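Local atomic coordinates of FOG-3 protein (Caenorhabditis elegans, PDB entry 5TD6), a protein that specifies sperm fate in the nematode germline as an RNA-binding multimer, and may, like other BTG family members, act as a transcriptional corepressor. Residues 4-16 against 83-97. The protein carries 2 engineered substitutions. Sequence-based numbering, arbitrary orientation.
Sequences EVRELVNFVCRYL and LLPTNMIIFANPGHV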
loop_
_atom_site.group_PDB
_atom_site.type_symbol
_atom_site.label_atom_id
_atom_site.label_comp_id
_atom_site.label_asym_id
_atom_site.label_seq_id
_atom_site.Cartn_x
_atom_site.Cartn_y
_atom_site.Cartn_z
ATOM N N GLU B 4 6.174 -4.724 -6.522
ATOM C CA GLU B 4 6.504 -3.349 -6.896
ATOM C C GLU B 4 5.399 -2.724 -7.746
ATOM O O GLU B 4 5.014 -1.573 -7.533
ATOM C CB GLU B 4 7.845 -3.295 -7.640
ATOM C CG GLU B 4 9.059 -3.613 -6.785
ATOM C CD GLU B 4 9.367 -5.125 -6.705
ATOM O OE1 GLU B 4 8.563 -5.970 -7.178
ATOM O OE2 GLU B 4 10.421 -5.462 -6.153
ATOM N N VAL B 5 4.880 -3.486 -8.702
ATOM C CA VAL B 5 3.783 -3.008 -9.542
ATOM C C VAL B 5 2.569 -2.700 -8.686
ATOM O O VAL B 5 1.905 -1.702 -8.878
ATOM C CB VAL B 5 3.376 -4.044 -10.622
ATOM C CG1 VAL B 5 2.084 -3.642 -11.257
ATOM C CG2 VAL B 5 4.479 -4.197 -11.683
ATOM N N ARG B 6 2.282 -3.573 -7.729
ATOM C CA ARG B 6 1.126 -3.345 -6.879
ATOM C C ARG B 6 1.308 -2.075 -6.061
ATOM O O ARG B 6 0.352 -1.314 -5.890
ATOM C CB ARG B 6 0.873 -4.529 -5.938
ATOM C CG ARG B 6 -0.347 -4.321 -5.038
ATOM C CD ARG B 6 -0.516 -5.471 -4.046
ATOM N NE ARG B 6 0.568 -5.509 -3.071
ATOM C CZ ARG B 6 1.434 -6.514 -2.952
ATOM N NH1 ARG B 6 1.350 -7.572 -3.752
ATOM N NH2 ARG B 6 2.389 -6.462 -2.031
ATOM N N GLU B 7 2.523 -1.850 -5.543
ATOM C CA GLU B 7 2.776 -0.630 -4.779
ATOM C C GLU B 7 2.641 0.621 -5.667
ATOM O O GLU B 7 2.124 1.647 -5.216
ATOM C CB GLU B 7 4.155 -0.670 -4.124
ATOM C CG GLU B 7 4.270 -1.700 -2.971
ATOM C CD GLU B 7 3.270 -1.443 -1.880
ATOM O OE1 GLU B 7 3.072 -0.264 -1.529
ATOM O OE2 GLU B 7 2.668 -2.412 -1.381
ATOM N N LEU B 8 3.113 0.536 -6.909
ATOM C CA LEU B 8 2.988 1.657 -7.859
ATOM C C LEU B 8 1.515 1.929 -8.154
ATOM O O LEU B 8 1.047 3.084 -8.114
ATOM C CB LEU B 8 3.734 1.367 -9.164
ATOM C CG LEU B 8 4.270 2.582 -9.951
ATOM C CD1 LEU B 8 5.196 2.199 -11.107
ATOM C CD2 LEU B 8 3.179 3.453 -10.459
ATOM N N VAL B 9 0.784 0.863 -8.464
ATOM C CA VAL B 9 -0.639 1.003 -8.791
ATOM C C VAL B 9 -1.409 1.595 -7.622
ATOM O O VAL B 9 -2.280 2.456 -7.797
ATOM C CB VAL B 9 -1.269 -0.347 -9.166
ATOM C CG1 VAL B 9 -2.783 -0.215 -9.254
ATOM C CG2 VAL B 9 -0.692 -0.843 -10.491
ATOM N N ASN B 10 -1.075 1.152 -6.422
ATOM C CA ASN B 10 -1.818 1.625 -5.258
ATOM C C ASN B 10 -1.454 3.075 -4.942
ATOM O O ASN B 10 -2.309 3.859 -4.526
ATOM C CB ASN B 10 -1.596 0.692 -4.071
ATOM C CG ASN B 10 -2.388 -0.586 -4.221
ATOM O OD1 ASN B 10 -3.161 -0.701 -5.153
ATOM N ND2 ASN B 10 -2.222 -1.529 -3.310
ATOM N N PHE B 11 -0.201 3.442 -5.182
ATOM C CA PHE B 11 0.200 4.845 -5.074
ATOM C C PHE B 11 -0.657 5.755 -5.959
ATOM O O PHE B 11 -1.155 6.791 -5.513
ATOM C CB PHE B 11 1.676 5.014 -5.453
ATOM C CG PHE B 11 2.163 6.448 -5.355
ATOM C CD1 PHE B 11 2.570 6.977 -4.142
ATOM C CD2 PHE B 11 2.192 7.263 -6.474
ATOM C CE1 PHE B 11 3.025 8.271 -4.045
ATOM C CE2 PHE B 11 2.646 8.571 -6.378
ATOM C CZ PHE B 11 3.051 9.075 -5.163
ATOM N N VAL B 12 -0.818 5.365 -7.215
ATOM C CA VAL B 12 -1.619 6.139 -8.152
ATOM C C VAL B 12 -3.102 6.169 -7.751
ATOM O O VAL B 12 -3.744 7.222 -7.789
ATOM C CB VAL B 12 -1.484 5.582 -9.586
ATOM C CG1 VAL B 12 -2.389 6.357 -10.556
ATOM C CG2 VAL B 12 -0.025 5.652 -10.042
ATOM N N CYS B 13 -3.640 5.015 -7.371
ATOM C CA CYS B 13 -5.041 4.909 -6.978
ATOM C C CYS B 13 -5.378 5.675 -5.702
ATOM O O CYS B 13 -6.536 6.042 -5.507
ATOM C CB CYS B 13 -5.439 3.444 -6.820
ATOM S SG CYS B 13 -5.535 2.612 -8.427
ATOM N N ARG B 14 -4.390 5.940 -4.846
ATOM C CA ARG B 14 -4.667 6.744 -3.649
ATOM C C ARG B 14 -5.032 8.192 -3.998
ATOM O O ARG B 14 -5.565 8.919 -3.148
ATOM C CB ARG B 14 -3.484 6.701 -2.656
ATOM C CG ARG B 14 -3.421 5.338 -1.886
ATOM C CD ARG B 14 -2.452 5.354 -0.670
ATOM N NE ARG B 14 -1.024 5.470 -1.023
ATOM C CZ ARG B 14 -0.233 4.445 -1.367
ATOM N NH1 ARG B 14 -0.712 3.201 -1.438
ATOM N NH2 ARG B 14 1.049 4.659 -1.633
ATOM N N TYR B 15 -4.767 8.615 -5.239
ATOM C CA TYR B 15 -5.278 9.914 -5.720
ATOM C C TYR B 15 -6.740 9.824 -6.182
ATOM O O TYR B 15 -7.433 10.854 -6.321
ATOM C CB TYR B 15 -4.439 10.452 -6.882
ATOM C CG TYR B 15 -3.071 10.988 -6.502
ATOM C CD1 TYR B 15 -2.920 12.250 -5.941
ATOM C CD2 TYR B 15 -1.931 10.231 -6.727
ATOM C CE1 TYR B 15 -1.659 12.742 -5.602
ATOM C CE2 TYR B 15 -0.671 10.711 -6.394
ATOM C CZ TYR B 15 -0.541 11.961 -5.830
ATOM O OH TYR B 15 0.714 12.428 -5.502
ATOM N N LEU B 16 -7.189 8.599 -6.442
ATOM C CA LEU B 16 -8.499 8.349 -7.023
ATOM C C LEU B 16 -9.537 7.954 -5.983
ATOM O O LEU B 16 -10.720 8.266 -6.155
ATOM C CB LEU B 16 -8.411 7.251 -8.099
ATOM C CG LEU B 16 -7.334 7.502 -9.170
ATOM C CD1 LEU B 16 -7.310 6.402 -10.235
ATOM C CD2 LEU B 16 -7.511 8.878 -9.816
ATOM N N LEU B 83 -7.434 14.197 -11.624
ATOM C CA LEU B 83 -7.162 13.797 -10.237
ATOM C C LEU B 83 -5.686 13.464 -9.955
ATOM O O LEU B 83 -5.242 13.499 -8.807
ATOM C CB LEU B 83 -8.037 12.603 -9.852
ATOM C CG LEU B 83 -9.546 12.861 -9.818
ATOM C CD1 LEU B 83 -10.309 11.566 -9.587
ATOM C CD2 LEU B 83 -9.896 13.885 -8.747
ATOM N N LEU B 84 -4.930 13.129 -10.993
ATOM C CA LEU B 84 -3.517 12.814 -10.813
ATOM C C LEU B 84 -2.701 14.102 -10.775
ATOM O O LEU B 84 -3.114 15.117 -11.338
ATOM C CB LEU B 84 -3.020 11.892 -11.929
ATOM C CG LEU B 84 -3.698 10.527 -12.023
ATOM C CD1 LEU B 84 -2.952 9.622 -12.999
ATOM C CD2 LEU B 84 -3.770 9.886 -10.634
ATOM N N PRO B 85 -1.545 14.072 -10.096
ATOM C CA PRO B 85 -0.627 15.216 -10.120
ATOM C C PRO B 85 -0.034 15.421 -11.509
ATOM O O PRO B 85 0.088 14.464 -12.257
ATOM C CB PRO B 85 0.459 14.813 -9.117
ATOM C CG PRO B 85 0.433 13.315 -9.128
ATOM C CD PRO B 85 -1.010 12.950 -9.304
ATOM N N THR B 86 0.326 16.651 -11.857
ATOM C CA THR B 86 0.915 16.898 -13.167
ATOM C C THR B 86 2.432 16.720 -13.115
ATOM O O THR B 86 3.084 17.157 -12.170
ATOM C CB THR B 86 0.565 18.311 -13.693
ATOM O OG1 THR B 86 1.344 19.297 -13.001
ATOM C CG2 THR B 86 -0.909 18.602 -13.490
ATOM N N ASN B 87 2.970 16.048 -14.130
ATOM C CA ASN B 87 4.408 15.881 -14.324
ATOM C C ASN B 87 5.161 15.276 -13.132
ATOM O O ASN B 87 6.304 15.633 -12.856
ATOM C CB ASN B 87 5.036 17.222 -14.708
ATOM C CG ASN B 87 4.516 17.742 -16.038
ATOM O OD1 ASN B 87 4.375 16.984 -17.000
ATOM N ND2 ASN B 87 4.207 19.032 -16.092
ATOM N N MET B 88 4.523 14.342 -12.442
ATOM C CA MET B 88 5.233 13.525 -11.462
ATOM C C MET B 88 5.923 12.344 -12.141
ATOM O O MET B 88 5.329 11.674 -12.987
ATOM C CB MET B 88 4.274 13.034 -10.396
ATOM C CG MET B 88 4.919 12.140 -9.371
ATOM S SD MET B 88 3.677 11.689 -8.177
ATOM C CE MET B 88 3.538 13.188 -7.196
ATOM N N ILE B 89 7.184 12.103 -11.790
ATOM C CA ILE B 89 7.921 10.989 -12.368
ATOM C C ILE B 89 8.055 9.895 -11.313
ATOM O O ILE B 89 8.513 10.155 -10.204
ATOM C CB ILE B 89 9.311 11.417 -12.883
ATOM C CG1 ILE B 89 9.179 12.545 -13.916
ATOM C CG2 ILE B 89 10.047 10.243 -13.504
ATOM C CD1 ILE B 89 10.402 13.414 -14.014
ATOM N N ILE B 90 7.613 8.689 -11.658
ATOM C CA ILE B 90 7.576 7.552 -10.733
ATOM C C ILE B 90 8.446 6.423 -11.272
ATOM O O ILE B 90 8.385 6.087 -12.454
ATOM C CB ILE B 90 6.136 7.038 -10.528
ATOM C CG1 ILE B 90 5.211 8.206 -10.190
ATOM C CG2 ILE B 90 6.077 5.974 -9.418
ATOM C CD1 ILE B 90 3.740 7.824 -10.110
ATOM N N PHE B 91 9.285 5.874 -10.402
ATOM C CA PHE B 91 10.215 4.809 -10.761
ATOM C C PHE B 91 9.830 3.540 -10.017
ATOM O O PHE B 91 9.414 3.594 -8.855
ATOM C CB PHE B 91 11.665 5.177 -10.396
ATOM C CG PHE B 91 12.226 6.350 -11.163
ATOM C CD1 PHE B 91 11.894 7.653 -10.819
ATOM C CD2 PHE B 91 13.108 6.149 -12.209
ATOM C CE1 PHE B 91 12.421 8.727 -11.517
ATOM C CE2 PHE B 91 13.636 7.222 -12.916
ATOM C CZ PHE B 91 13.288 8.512 -12.569
ATOM N N ALA B 92 9.979 2.406 -10.685
ATOM C CA ALA B 92 9.810 1.111 -10.053
ATOM C C ALA B 92 10.989 0.234 -10.446
ATOM O O ALA B 92 11.178 -0.085 -11.620
ATOM C CB ALA B 92 8.488 0.476 -10.453
ATOM N N ASN B 93 11.797 -0.111 -9.445
ATOM C CA ASN B 93 12.929 -1.014 -9.566
ATOM C C ASN B 93 12.741 -2.211 -8.627
ATOM O O ASN B 93 11.981 -2.119 -7.657
ATOM C CB ASN B 93 14.231 -0.301 -9.194
ATOM C CG ASN B 93 14.584 0.835 -10.137
ATOM O OD1 ASN B 93 14.172 0.852 -11.299
ATOM N ND2 ASN B 93 15.378 1.785 -9.637
ATOM N N PRO B 94 13.458 -3.319 -8.880
ATOM C CA PRO B 94 13.478 -4.399 -7.885
ATOM C C PRO B 94 13.775 -3.849 -6.480
ATOM O O PRO B 94 14.783 -3.182 -6.278
ATOM C CB PRO B 94 14.591 -5.318 -8.387
ATOM C CG PRO B 94 14.574 -5.124 -9.890
ATOM C CD PRO B 94 14.236 -3.664 -10.093
ATOM N N GLY B 95 12.863 -4.078 -5.545
ATOM C CA GLY B 95 13.070 -3.658 -4.169
ATOM C C GLY B 95 12.768 -2.199 -3.882
ATOM O O GLY B 95 12.880 -1.762 -2.737
ATOM N N HIS B 96 12.362 -1.435 -4.898
ATOM C CA HIS B 96 12.381 0.021 -4.745
ATOM C C HIS B 96 11.462 0.770 -5.694
ATOM O O HIS B 96 11.717 0.860 -6.897
ATOM C CB HIS B 96 13.802 0.549 -4.930
ATOM C CG HIS B 96 14.000 1.939 -4.413
ATOM N ND1 HIS B 96 15.031 2.751 -4.835
ATOM C CD2 HIS B 96 13.292 2.664 -3.516
ATOM C CE1 HIS B 96 14.966 3.908 -4.199
ATOM N NE2 HIS B 96 13.916 3.884 -3.398
ATOM N N VAL B 97 10.388 1.301 -5.132
ATOM C CA VAL B 97 9.455 2.130 -5.871
ATOM C C VAL B 97 9.530 3.508 -5.236
ATOM O O VAL B 97 9.570 3.638 -3.999
ATOM C CB VAL B 97 8.025 1.572 -5.807
ATOM C CG1 VAL B 97 7.069 2.401 -6.681
ATOM C CG2 VAL B 97 8.020 0.126 -6.243
HETATM O O HOH W 1 -7.089 13.566 -6.043
#
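Glu4 and Gly95 make the direct hydrogen bond between helix 4-13 and the hairpin turn of 83-97: Gly95 N lies 2.9 Å from Glu4 OE2, with an N-H...O angle of 177°, and the anti lone pair of the carboxylate oxygen receives it. Bent at its second torsion, the Glu4 chain brings OE2 in line with the N-H of Gly95 in the type II turn Asn93-His96, while Glu4 OE1 takes a bond from Met1 N, which leaves the buried group gripped through both oxygens. Two aromatic contacts mark the other end. Pro85 CD sits 3.5 Å from the Tyr15 ring centroid and only 8° off its normal, a CH-pi contact over one face. Met88 SD, by contrast, meets Phe11 at the ring edge, near its plane, in a Met-aromatic contact; its methyl CE then reaches Tyr15 OH at 3.4 Å. Replacing Tyr15 with an alanine would probably leave Pro85 CD without its aromatic face and open a gap beside Met88 CE. In the BTG/Tob domain this helix runs nearly antiparallel to strand 89-93 (162°, axes 8.8 Å apart), packed against the antiparallel sheet, and Phe40 of helix 22-41 also touches Leu8 and Ala92. The apolar contacts run from the hairpin strands to the loop at Leu84: Leu8, with CG anti to the backbone N and beside the carbonyl carbon, sets CG against Ile90 CG2 (3.9 Å) and CD1 against Ala92 CB. Val97 CG2 lies against Glu4 CB, whereas Val12 CG1 and Leu16 CD2 both meet Leu84 CD2. One water donates to Tyr15 O at 2.7 Å and, weakly, to Leu83 O.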